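Local coordinates for protein peroxisomal catalase A (Saccharomyces cerevisiae, PDB 1A4E) that breaks down hydrogen peroxide to water and oxygen at a heme iron, probably protecting cells from peroxide made by peroxisomal oxidases, at residues F94-G99 with D109-A114; H56-G61 with K101-T106; Y192-G197 with G224-T229. One frame throughout, in Å; residues are numbered along the deposited sequence.

Contact 1 of 3, residues F94-G99 with D109-A114. With HEM (protoporphyrin IX containing Fe), chain I.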
loop_
_atom_site.group_PDB
_atom_site.type_symbol
_atom_site.label_atom_id
_atom_site.label_comp_id
_atom_site.label_asym_id
_atom_site.label_seq_id
_atom_site.Cartn_x
_atom_site.Cartn_y
_atom_site.Cartn_z
ATOM N N PHE B 94 -4.888 -15.983 20.664
ATOM C CA PHE B 94 -5.543 -15.377 21.810
ATOM C C PHE B 94 -5.195 -13.900 21.832
ATOM O O PHE B 94 -4.105 -13.536 21.408
ATOM C CB PHE B 94 -5.046 -15.979 23.083
ATOM C CG PHE B 94 -5.288 -17.463 23.240
ATOM C CD1 PHE B 94 -6.578 -17.932 23.505
ATOM C CD2 PHE B 94 -4.213 -18.343 23.169
ATOM C CE1 PHE B 94 -6.787 -19.295 23.712
ATOM C CE2 PHE B 94 -4.436 -19.703 23.378
ATOM C CZ PHE B 94 -5.717 -20.179 23.649
ATOM N N SER B 95 -6.046 -13.011 22.344
ATOM C CA SER B 95 -5.763 -11.583 22.305
ATOM C C SER B 95 -6.595 -10.749 23.258
ATOM O O SER B 95 -7.534 -11.245 23.868
ATOM C CB SER B 95 -6.004 -11.065 20.896
ATOM O OG SER B 95 -7.318 -11.392 20.489
ATOM N N THR B 96 -6.235 -9.476 23.432
ATOM C CA THR B 96 -7.098 -8.544 24.144
ATOM C C THR B 96 -7.918 -7.796 23.084
ATOM O O THR B 96 -7.882 -8.166 21.905
ATOM C CB THR B 96 -6.215 -7.601 24.995
ATOM O OG1 THR B 96 -5.272 -7.007 24.119
ATOM C CG2 THR B 96 -5.490 -8.334 26.119
ATOM N N VAL B 97 -8.702 -6.763 23.413
ATOM C CA VAL B 97 -9.516 -6.091 22.398
ATOM C C VAL B 97 -9.120 -4.644 22.114
ATOM O O VAL B 97 -8.774 -4.325 20.973
ATOM C CB VAL B 97 -11.024 -6.136 22.804
ATOM C CG1 VAL B 97 -11.907 -5.495 21.745
ATOM C CG2 VAL B 97 -11.478 -7.572 22.916
ATOM N N GLY B 98 -9.140 -3.742 23.106
ATOM C CA GLY B 98 -8.941 -2.323 22.837
ATOM C C GLY B 98 -7.511 -1.828 22.739
ATOM O O GLY B 98 -7.267 -0.821 22.082
ATOM N N GLY B 99 -6.552 -2.507 23.368
ATOM C CA GLY B 99 -5.173 -2.032 23.426
ATOM C C GLY B 99 -4.381 -2.173 22.139
ATOM O O GLY B 99 -4.658 -3.044 21.314
ATOM N N ASP B 109 -10.454 -6.594 29.802
ATOM C CA ASP B 109 -10.961 -6.653 28.438
ATOM C C ASP B 109 -11.612 -8.008 28.229
ATOM O O ASP B 109 -11.368 -8.928 29.009
ATOM C CB ASP B 109 -9.837 -6.519 27.399
ATOM C CG ASP B 109 -9.829 -5.242 26.571
ATOM O OD1 ASP B 109 -10.769 -4.448 26.621
ATOM O OD2 ASP B 109 -8.856 -5.046 25.854
ATOM N N PRO B 110 -12.415 -8.227 27.183
ATOM C CA PRO B 110 -12.591 -9.552 26.616
ATOM C C PRO B 110 -11.262 -10.041 26.050
ATOM O O PRO B 110 -10.342 -9.268 25.754
ATOM C CB PRO B 110 -13.660 -9.386 25.546
ATOM C CG PRO B 110 -14.312 -8.056 25.858
ATOM C CD PRO B 110 -13.177 -7.228 26.436
ATOM N N ARG B 111 -11.153 -11.361 25.982
ATOM C CA ARG B 111 -10.035 -11.983 25.323
ATOM C C ARG B 111 -10.580 -12.653 24.071
ATOM O O ARG B 111 -11.668 -13.235 24.082
ATOM C CB ARG B 111 -9.374 -13.068 26.154
ATOM C CG ARG B 111 -8.734 -12.732 27.490
ATOM C CD ARG B 111 -7.612 -11.705 27.407
ATOM N NE ARG B 111 -8.165 -10.475 27.915
ATOM C CZ ARG B 111 -7.765 -9.906 29.048
ATOM N NH1 ARG B 111 -6.799 -10.369 29.835
ATOM N NH2 ARG B 111 -8.474 -8.875 29.450
ATOM N N GLY B 112 -9.843 -12.545 22.963
ATOM C CA GLY B 112 -10.183 -13.262 21.753
ATOM C C GLY B 112 -9.660 -14.686 21.850
ATOM O O GLY B 112 -8.685 -14.974 22.545
ATOM N N PHE B 113 -10.331 -15.571 21.116
ATOM C CA PHE B 113 -10.036 -16.991 21.075
ATOM C C PHE B 113 -10.461 -17.402 19.665
ATOM O O PHE B 113 -11.571 -17.882 19.412
ATOM C CB PHE B 113 -10.858 -17.698 22.179
ATOM C CG PHE B 113 -10.498 -19.148 22.520
ATOM C CD1 PHE B 113 -9.989 -20.043 21.564
ATOM C CD2 PHE B 113 -10.699 -19.594 23.832
ATOM C CE1 PHE B 113 -9.694 -21.362 21.917
ATOM C CE2 PHE B 113 -10.406 -20.914 24.178
ATOM C CZ PHE B 113 -9.902 -21.797 23.223
ATOM N N ALA B 114 -9.533 -17.143 18.737
ATOM C CA ALA B 114 -9.725 -17.424 17.322
ATOM C C ALA B 114 -8.997 -18.690 16.916
ATOM O O ALA B 114 -7.795 -18.801 17.155
ATOM C CB ALA B 114 -9.194 -16.270 16.491
HETATM C CHA HEM I . -10.942 -9.155 15.241
HETATM C CHB HEM I . -14.532 -6.730 13.182
HETATM C CHC HEM I . -17.542 -8.417 16.501
HETATM C CHD HEM I . -14.185 -11.587 17.848
HETATM C C1A HEM I . -11.630 -8.218 14.491
HETATM C C2A HEM I . -11.066 -7.526 13.347
HETATM C C3A HEM I . -12.095 -6.913 12.714
HETATM C C4A HEM I . -13.277 -7.199 13.490
HETATM C CMA HEM I . -12.062 -6.140 11.404
HETATM C CAA HEM I . -9.615 -7.559 12.904
HETATM C CBA HEM I . -9.481 -8.511 11.736
HETATM C CGA HEM I . -8.085 -8.630 11.167
HETATM O O1A HEM I . -7.432 -7.626 10.887
HETATM O O2A HEM I . -7.657 -9.759 10.986
HETATM C C1B HEM I . -15.678 -7.003 13.896
HETATM C C2B HEM I . -16.961 -6.406 13.613
HETATM C C3B HEM I . -17.811 -6.796 14.622
HETATM C C4B HEM I . -17.013 -7.655 15.484
HETATM C CMB HEM I . -17.217 -5.502 12.411
HETATM C CAB HEM I . -19.155 -6.478 14.854
HETATM C CBB HEM I . -20.108 -5.841 13.931
HETATM C C1C HEM I . -16.900 -9.455 17.146
HETATM C C2C HEM I . -17.577 -10.428 17.971
HETATM C C3C HEM I . -16.648 -11.372 18.306
HETATM C C4C HEM I . -15.405 -10.952 17.687
HETATM C CMC HEM I . -19.063 -10.390 18.320
HETATM C CAC HEM I . -16.834 -12.538 19.033
HETATM C CBC HEM I . -17.758 -13.580 18.641
HETATM C C1D HEM I . -12.995 -11.187 17.269
HETATM C C2D HEM I . -11.727 -11.843 17.469
HETATM C C3D HEM I . -10.820 -11.138 16.759
HETATM C C4D HEM I . -11.524 -10.063 16.115
HETATM C CMD HEM I . -11.458 -13.095 18.292
HETATM C CAD HEM I . -9.326 -11.396 16.697
HETATM C CBD HEM I . -8.894 -12.340 15.598
HETATM C CGD HEM I . -7.396 -12.571 15.672
HETATM O O1D HEM I . -6.921 -13.071 16.682
HETATM O O2D HEM I . -6.687 -12.242 14.729
HETATM N NA HEM I . -12.999 -8.032 14.554
HETATM N NB HEM I . -15.719 -7.787 15.025
HETATM N NC HEM I . -15.582 -9.803 16.937
HETATM N ND HEM I . -12.868 -10.101 16.423
HETATM FE FE HEM I . -14.279 -8.904 15.767
HETATM O O HOH W 1 -6.289 -3.875 25.900
#
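Phe94 and Phe113 form a T-shaped pair: CE1 at the edge of Phe94 stands over the centre of the Phe113 ring, with the centroids 5.0 Å apart and the ring planes at 65°. They are directly opposed in a non-hydrogen-bonded antiparallel pair, and both side chains leave the same face of the sheet and run side by side. The next pair, Ser95 with Gly112, is hydrogen-bonded. Gly112 N reaches Ser95 O at 2.8 Å, and the return bond from Ser95 N to Gly112 O is longer, at 3.3 Å. Glycine suits this place because a side chain would run into Ser95 OG, which is hydrogen-bonded to the catalytic His56. It also lets Gly112 CA lie 3.7 Å from the heme methyl CMD.

Farther along, Asp109 takes over. Its OD2 accepts from Val97 N at 3.0 Å and from Gly98 N at 3.1 Å, both arriving from one face of the carboxylate, while a water donates to the same oxygen. Val97 CG2, anti to the carbonyl carbon, packs on Pro110 CB at 3.9 Å; a short branched side chain can fill this place while lying about 4 Å from the bound azide.

Strand 87-95 thus pairs with 112-119, flanked in the sheet by 59-68 and 122-129. Tyr192 stacks on Phe94, Trp260 meets Phe113 edge-to-face, and helix 176-182 backs Pro110.

Contact 2 of 3, residues H56-G61 with K101-T106. With HEM (protoporphyrin IX containing Fe), chain I; AZI (azide ion), chain H.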
loop_
_atom_site.group_PDB
_atom_site.type_symbol
_atom_site.label_atom_id
_atom_site.label_comp_id
_atom_site.label_asym_id
_atom_site.label_seq_id
_atom_site.Cartn_x
_atom_site.Cartn_y
_atom_site.Cartn_z
ATOM N N HIS B 56 -8.221 -5.939 18.541
ATOM C CA HIS B 56 -7.468 -7.119 18.943
ATOM C C HIS B 56 -6.043 -7.062 18.421
ATOM O O HIS B 56 -5.482 -8.044 17.959
ATOM C CB HIS B 56 -8.135 -8.410 18.443
ATOM C CG HIS B 56 -9.426 -8.823 19.135
ATOM N ND1 HIS B 56 -9.589 -9.783 20.039
ATOM C CD2 HIS B 56 -10.669 -8.304 18.865
ATOM C CE1 HIS B 56 -10.865 -9.877 20.315
ATOM N NE2 HIS B 56 -11.503 -8.985 19.603
ATOM N N ALA B 57 -5.421 -5.886 18.489
ATOM C CA ALA B 57 -4.052 -5.688 18.035
ATOM C C ALA B 57 -2.983 -6.502 18.766
ATOM O O ALA B 57 -2.040 -7.012 18.163
ATOM C CB ALA B 57 -3.716 -4.212 18.166
ATOM N N HIS B 58 -3.149 -6.662 20.077
ATOM C CA HIS B 58 -2.198 -7.366 20.914
ATOM C C HIS B 58 -2.639 -8.803 21.149
ATOM O O HIS B 58 -3.760 -9.022 21.607
ATOM C CB HIS B 58 -2.079 -6.626 22.245
ATOM C CG HIS B 58 -0.962 -7.190 23.093
ATOM N ND1 HIS B 58 0.331 -7.114 22.831
ATOM C CD2 HIS B 58 -1.118 -7.895 24.253
ATOM C CE1 HIS B 58 0.978 -7.740 23.773
ATOM N NE2 HIS B 58 0.096 -8.202 24.621
ATOM N N GLY B 59 -1.759 -9.780 20.893
ATOM C CA GLY B 59 -2.103 -11.181 21.074
ATOM C C GLY B 59 -0.922 -12.144 21.122
ATOM O O GLY B 59 0.249 -11.761 21.089
ATOM N N SER B 60 -1.282 -13.431 21.185
ATOM C CA SER B 60 -0.377 -14.569 21.303
ATOM C C SER B 60 -0.944 -15.751 20.534
ATOM O O SER B 60 -2.144 -15.806 20.286
ATOM C CB SER B 60 -0.239 -14.999 22.747
ATOM O OG SER B 60 0.292 -13.980 23.574
ATOM N N GLY B 61 -0.153 -16.749 20.157
ATOM C CA GLY B 61 -0.711 -17.878 19.434
ATOM C C GLY B 61 0.077 -19.160 19.596
ATOM O O GLY B 61 1.186 -19.169 20.117
ATOM N N LYS B 101 -0.609 -2.683 19.933
ATOM C CA LYS B 101 0.317 -3.800 19.923
ATOM C C LYS B 101 1.254 -3.841 21.121
ATOM O O LYS B 101 1.570 -4.930 21.598
ATOM C CB LYS B 101 1.143 -3.773 18.635
ATOM C CG LYS B 101 1.571 -5.199 18.317
ATOM C CD LYS B 101 2.164 -5.430 16.933
ATOM C CE LYS B 101 3.663 -5.178 16.848
ATOM N NZ LYS B 101 4.398 -6.041 17.763
ATOM N N GLY B 102 1.700 -2.724 21.689
ATOM C CA GLY B 102 2.623 -2.841 22.813
ATOM C C GLY B 102 1.969 -3.006 24.175
ATOM O O GLY B 102 2.682 -3.170 25.166
ATOM N N SER B 103 0.628 -2.970 24.250
ATOM C CA SER B 103 -0.072 -2.989 25.522
ATOM C C SER B 103 0.079 -4.285 26.296
ATOM O O SER B 103 0.499 -5.305 25.751
ATOM C CB SER B 103 -1.540 -2.693 25.269
ATOM O OG SER B 103 -2.145 -3.673 24.440
ATOM N N ALA B 104 -0.253 -4.206 27.590
ATOM C CA ALA B 104 -0.113 -5.319 28.514
ATOM C C ALA B 104 -1.121 -6.437 28.396
ATOM O O ALA B 104 -2.254 -6.263 27.963
ATOM C CB ALA B 104 -0.186 -4.828 29.938
ATOM N N ASP B 105 -0.679 -7.616 28.811
ATOM C CA ASP B 105 -1.511 -8.804 28.807
ATOM C C ASP B 105 -2.613 -8.858 29.838
ATOM O O ASP B 105 -3.710 -9.341 29.556
ATOM C CB ASP B 105 -0.647 -10.039 29.002
ATOM C CG ASP B 105 -0.001 -10.554 27.733
ATOM O OD1 ASP B 105 -0.389 -10.150 26.641
ATOM O OD2 ASP B 105 0.886 -11.389 27.837
ATOM N N THR B 106 -2.303 -8.382 31.048
ATOM C CA THR B 106 -3.245 -8.457 32.151
ATOM C C THR B 106 -3.991 -7.149 32.399
ATOM O O THR B 106 -3.818 -6.478 33.418
ATOM C CB THR B 106 -2.472 -8.939 33.432
ATOM O OG1 THR B 106 -1.435 -8.006 33.701
ATOM C CG2 THR B 106 -1.890 -10.339 33.263
HETATM C CHA HEM I . -10.942 -9.155 15.241
HETATM C CHB HEM I . -14.532 -6.730 13.182
HETATM C CHC HEM I . -17.542 -8.417 16.501
HETATM C CHD HEM I . -14.185 -11.587 17.848
HETATM C C1A HEM I . -11.630 -8.218 14.491
HETATM C C2A HEM I . -11.066 -7.526 13.347
HETATM C C3A HEM I . -12.095 -6.913 12.714
HETATM C C4A HEM I . -13.277 -7.199 13.490
HETATM C CMA HEM I . -12.062 -6.140 11.404
HETATM C CAA HEM I . -9.615 -7.559 12.904
HETATM C CBA HEM I . -9.481 -8.511 11.736
HETATM C CGA HEM I . -8.085 -8.630 11.167
HETATM O O1A HEM I . -7.432 -7.626 10.887
HETATM O O2A HEM I . -7.657 -9.759 10.986
HETATM C C1B HEM I . -15.678 -7.003 13.896
HETATM C C2B HEM I . -16.961 -6.406 13.613
HETATM C C3B HEM I . -17.811 -6.796 14.622
HETATM C C4B HEM I . -17.013 -7.655 15.484
HETATM C CMB HEM I . -17.217 -5.502 12.411
HETATM C CAB HEM I . -19.155 -6.478 14.854
HETATM C CBB HEM I . -20.108 -5.841 13.931
HETATM C C1C HEM I . -16.900 -9.455 17.146
HETATM C C2C HEM I . -17.577 -10.428 17.971
HETATM C C3C HEM I . -16.648 -11.372 18.306
HETATM C C4C HEM I . -15.405 -10.952 17.687
HETATM C CMC HEM I . -19.063 -10.390 18.320
HETATM C CAC HEM I . -16.834 -12.538 19.033
HETATM C CBC HEM I . -17.758 -13.580 18.641
HETATM C C1D HEM I . -12.995 -11.187 17.269
HETATM C C2D HEM I . -11.727 -11.843 17.469
HETATM C C3D HEM I . -10.820 -11.138 16.759
HETATM C C4D HEM I . -11.524 -10.063 16.115
HETATM C CMD HEM I . -11.458 -13.095 18.292
HETATM C CAD HEM I . -9.326 -11.396 16.697
HETATM C CBD HEM I . -8.894 -12.340 15.598
HETATM C CGD HEM I . -7.396 -12.571 15.672
HETATM O O1D HEM I . -6.921 -13.071 16.682
HETATM O O2D HEM I . -6.687 -12.242 14.729
HETATM N NA HEM I . -12.999 -8.032 14.554
HETATM N NB HEM I . -15.719 -7.787 15.025
HETATM N NC HEM I . -15.582 -9.803 16.937
HETATM N ND HEM I . -12.868 -10.101 16.423
HETATM FE FE HEM I . -14.279 -8.904 15.767
HETATM N N1 AZI H . -13.840 -7.423 17.180
HETATM N N2 AZI H . -14.066 -7.785 18.509
HETATM N N3 AZI H . -14.295 -8.146 19.839
HETATM O O HOH W 2 -0.916 -11.648 24.329
#
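The imidazole of His58 is held on one face and at two edges by the segment 101-106; its CG is anti to the backbone N (chi1 -172°), which carries the ring toward that loop. The carbonyl oxygen Ser103 O sits 3.1 Å above the plane of the His58 ring, over its centre, and is not a hydrogen-bond partner. At the edges, ND1 of His58 donates to Lys101 O at 2.8 Å, with Lys101 O lying 27° out of the ring plane, whereas NE2 of His58 donates to Asp105 OD1 at 2.8 Å, close to that plane. The carboxylate is turned 47° against the ring, and NE2 reaches OD1 from above the carboxylate plane. Histidine suits the place because one flat ring has a nitrogen for each partner; if both donate, as the geometry suggests, the ring is probably protonated, which the nearby carboxylate would favour.

This His-carboxylate bond fastens the loop after strand 87-95 to the chain entering strand 59-68. Two residues earlier lies the distal histidine of heme catalases: the His56 ring lies with one face over pyrrole D, and its NE2 donates to N3 of the iron-bound azide at 2.9 Å.

A leucine in place of His58 would probably leave Lys101 O and Asp105 OD1 without their N-H donors and the loop freer to shift. A water links Asp105 OD1 to Ser60 OG, while Asp105 OD2 accepts from Gln245 N.

Contact 3 of 3, residues Y192-G197 with G224-T229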
loop_
_atom_site.group_PDB
_atom_site.type_symbol
_atom_site.label_atom_id
_atom_site.label_comp_id
_atom_site.label_asym_id
_atom_site.label_seq_id
_atom_site.Cartn_x
_atom_site.Cartn_y
_atom_site.Cartn_z
ATOM N N TYR B 192 -4.298 -17.386 29.369
ATOM C CA TYR B 192 -5.122 -17.887 28.274
ATOM C C TYR B 192 -5.580 -19.333 28.410
ATOM O O TYR B 192 -6.571 -19.747 27.802
ATOM C CB TYR B 192 -4.361 -17.733 26.956
ATOM C CG TYR B 192 -4.143 -16.284 26.542
ATOM C CD1 TYR B 192 -5.210 -15.381 26.593
ATOM C CD2 TYR B 192 -2.880 -15.857 26.111
ATOM C CE1 TYR B 192 -5.024 -14.055 26.221
ATOM C CE2 TYR B 192 -2.689 -14.525 25.740
ATOM C CZ TYR B 192 -3.763 -13.634 25.801
ATOM O OH TYR B 192 -3.592 -12.308 25.449
ATOM N N ARG B 193 -4.857 -20.104 29.226
ATOM C CA ARG B 193 -5.189 -21.499 29.487
ATOM C C ARG B 193 -6.315 -21.646 30.504
ATOM O O ARG B 193 -6.847 -22.732 30.701
ATOM C CB ARG B 193 -3.954 -22.209 30.007
ATOM C CG ARG B 193 -2.821 -22.208 28.998
ATOM C CD ARG B 193 -1.464 -22.248 29.670
ATOM N NE ARG B 193 -1.346 -23.360 30.587
ATOM C CZ ARG B 193 -0.965 -23.200 31.856
ATOM N NH1 ARG B 193 -0.661 -22.016 32.367
ATOM N NH2 ARG B 193 -0.925 -24.264 32.638
ATOM N N SER B 194 -6.704 -20.547 31.147
ATOM C CA SER B 194 -7.687 -20.578 32.211
ATOM C C SER B 194 -8.973 -19.831 31.880
ATOM O O SER B 194 -9.591 -19.237 32.766
ATOM C CB SER B 194 -7.037 -19.993 33.457
ATOM O OG SER B 194 -5.899 -20.735 33.869
ATOM N N MET B 195 -9.380 -19.847 30.601
ATOM C CA MET B 195 -10.602 -19.179 30.156
ATOM C C MET B 195 -11.343 -19.995 29.111
ATOM O O MET B 195 -10.785 -20.901 28.492
ATOM C CB MET B 195 -10.295 -17.796 29.557
ATOM C CG MET B 195 -9.265 -17.806 28.438
ATOM S SD MET B 195 -9.047 -16.207 27.618
ATOM C CE MET B 195 -9.075 -16.797 25.949
ATOM N N HIS B 196 -12.628 -19.690 28.936
ATOM C CA HIS B 196 -13.452 -20.375 27.951
ATOM C C HIS B 196 -13.522 -19.594 26.649
ATOM O O HIS B 196 -13.167 -18.424 26.610
ATOM C CB HIS B 196 -14.881 -20.549 28.463
ATOM C CG HIS B 196 -15.004 -21.369 29.729
ATOM N ND1 HIS B 196 -14.315 -22.453 30.049
ATOM C CD2 HIS B 196 -15.874 -21.114 30.760
ATOM C CE1 HIS B 196 -14.723 -22.873 31.222
ATOM N NE2 HIS B 196 -15.661 -22.058 31.639
ATOM N N GLY B 197 -13.971 -20.242 25.577
ATOM C CA GLY B 197 -14.262 -19.608 24.304
ATOM C C GLY B 197 -15.745 -19.840 24.027
ATOM O O GLY B 197 -16.308 -20.821 24.505
ATOM N N GLY B 224 -9.489 -25.277 34.051
ATOM C CA GLY B 224 -10.353 -24.599 35.002
ATOM C C GLY B 224 -10.226 -23.084 34.925
ATOM O O GLY B 224 -9.177 -22.553 34.553
ATOM N N ILE B 225 -11.324 -22.391 35.266
ATOM C CA ILE B 225 -11.342 -20.941 35.305
ATOM C C ILE B 225 -10.525 -20.448 36.492
ATOM O O ILE B 225 -10.698 -20.862 37.639
ATOM C CB ILE B 225 -12.810 -20.448 35.401
ATOM C CG1 ILE B 225 -13.553 -20.772 34.112
ATOM C CG2 ILE B 225 -12.849 -18.939 35.660
ATOM C CD1 ILE B 225 -13.037 -20.031 32.865
ATOM N N LYS B 226 -9.591 -19.557 36.174
ATOM C CA LYS B 226 -8.729 -18.952 37.165
ATOM C C LYS B 226 -8.579 -17.509 36.713
ATOM O O LYS B 226 -8.347 -17.220 35.540
ATOM C CB LYS B 226 -7.387 -19.683 37.188
ATOM C CG LYS B 226 -6.487 -19.256 38.337
ATOM C CD LYS B 226 -5.108 -19.868 38.151
ATOM C CE LYS B 226 -4.068 -18.970 38.826
ATOM N NZ LYS B 226 -2.743 -19.210 38.273
ATOM N N ASN B 227 -8.785 -16.603 37.674
ATOM C CA ASN B 227 -8.774 -15.168 37.446
ATOM C C ASN B 227 -7.862 -14.423 38.410
ATOM O O ASN B 227 -7.401 -14.924 39.439
ATOM C CB ASN B 227 -10.169 -14.569 37.612
ATOM C CG ASN B 227 -11.235 -15.152 36.710
ATOM O OD1 ASN B 227 -11.066 -15.262 35.498
ATOM N ND2 ASN B 227 -12.371 -15.520 37.289
ATOM N N LEU B 228 -7.612 -13.178 38.012
ATOM C CA LEU B 228 -6.862 -12.237 38.809
ATOM C C LEU B 228 -7.826 -11.174 39.325
ATOM O O LEU B 228 -8.925 -10.965 38.791
ATOM C CB LEU B 228 -5.785 -11.545 37.973
ATOM C CG LEU B 228 -4.695 -12.366 37.299
ATOM C CD1 LEU B 228 -3.832 -11.439 36.467
ATOM C CD2 LEU B 228 -3.866 -13.106 38.336
ATOM N N THR B 229 -7.412 -10.529 40.424
ATOM C CA THR B 229 -8.130 -9.358 40.909
ATOM C C THR B 229 -7.527 -8.178 40.159
ATOM O O THR B 229 -6.409 -8.284 39.642
ATOM C CB THR B 229 -7.957 -9.171 42.440
ATOM O OG1 THR B 229 -6.574 -9.044 42.738
ATOM C CG2 THR B 229 -8.561 -10.337 43.205
HETATM O O HOH W 3 -6.288 -22.895 35.769
#
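His196 and Ile225 join two loops in a partly buried contact: the loop 192-197 leads into the short strand 197-198, and the loop 224-229 follows strand 212-221 and runs toward helix 230-239. The Ile225 side chain crosses His196 at about a right angle and sets its methyl CD1 over the imidazole face, 3.6 Å from the centroid of the His196 ring and only 12° off the ring normal, a CH-pi contact. The hydrogen bond between His196 ND1 and Thr221 N probably limits rotation of the ring. An isoleucine suits the spot: CG1, anti to the carbonyl carbon (chi1 -67°), carries the methyl from one loop to the imidazole on the other and itself approaches His196 NE2 at 3.5 Å.

Ser194 fills the middle. Its carbonyl O accepts a weak hydrogen bond from Lys226 N at 3.4 Å and a CA-H...O contact from Ile225. Its small side chain allows CB to close to 3.8 Å from Lys226 CB, and a water bridges Ser194 OG to Gly224 O; the hydroxyl is also hydrogen-bonded to Asn191 OD1. Gly224 adopts a backbone shape (phi 91°) in which a CB would jam against the preceding carbonyl oxygen.

Around this pair, Gly197 makes a backbone hydrogen bond with Ile219 of strand 212-221, Met195 O takes the indole N-H of Trp260 on strand 259-267, Arg193 forms a salt bridge to Asp247 of helix 243-253, and Thr229 occupies the N-cap position of helix 230-239.

Overall arrangement
Contacts 1 and 2, with centres 8 Å apart, share the heme pocket and one sheet, where strands 59-68 and 87-95 are neighbours; Phe94 N lies 2.8 Å from Ser60 O, a probable hydrogen bond. Their segments alternate along the chain. Ser95 OG lies 2.8 Å from His56 ND1, a probable hydrogen bond that is likely to help set the orientation of the distal histidine carried by 56-61. Contact 3 stands behind, its centre 13 Å from that of contact 1 and 16 Å from that of contact 2. Met195 connects it inward: SD lies 3.5 Å from Arg111 CB, yet the Met195 side chain remains about 9 Å from the heme at nearest atoms.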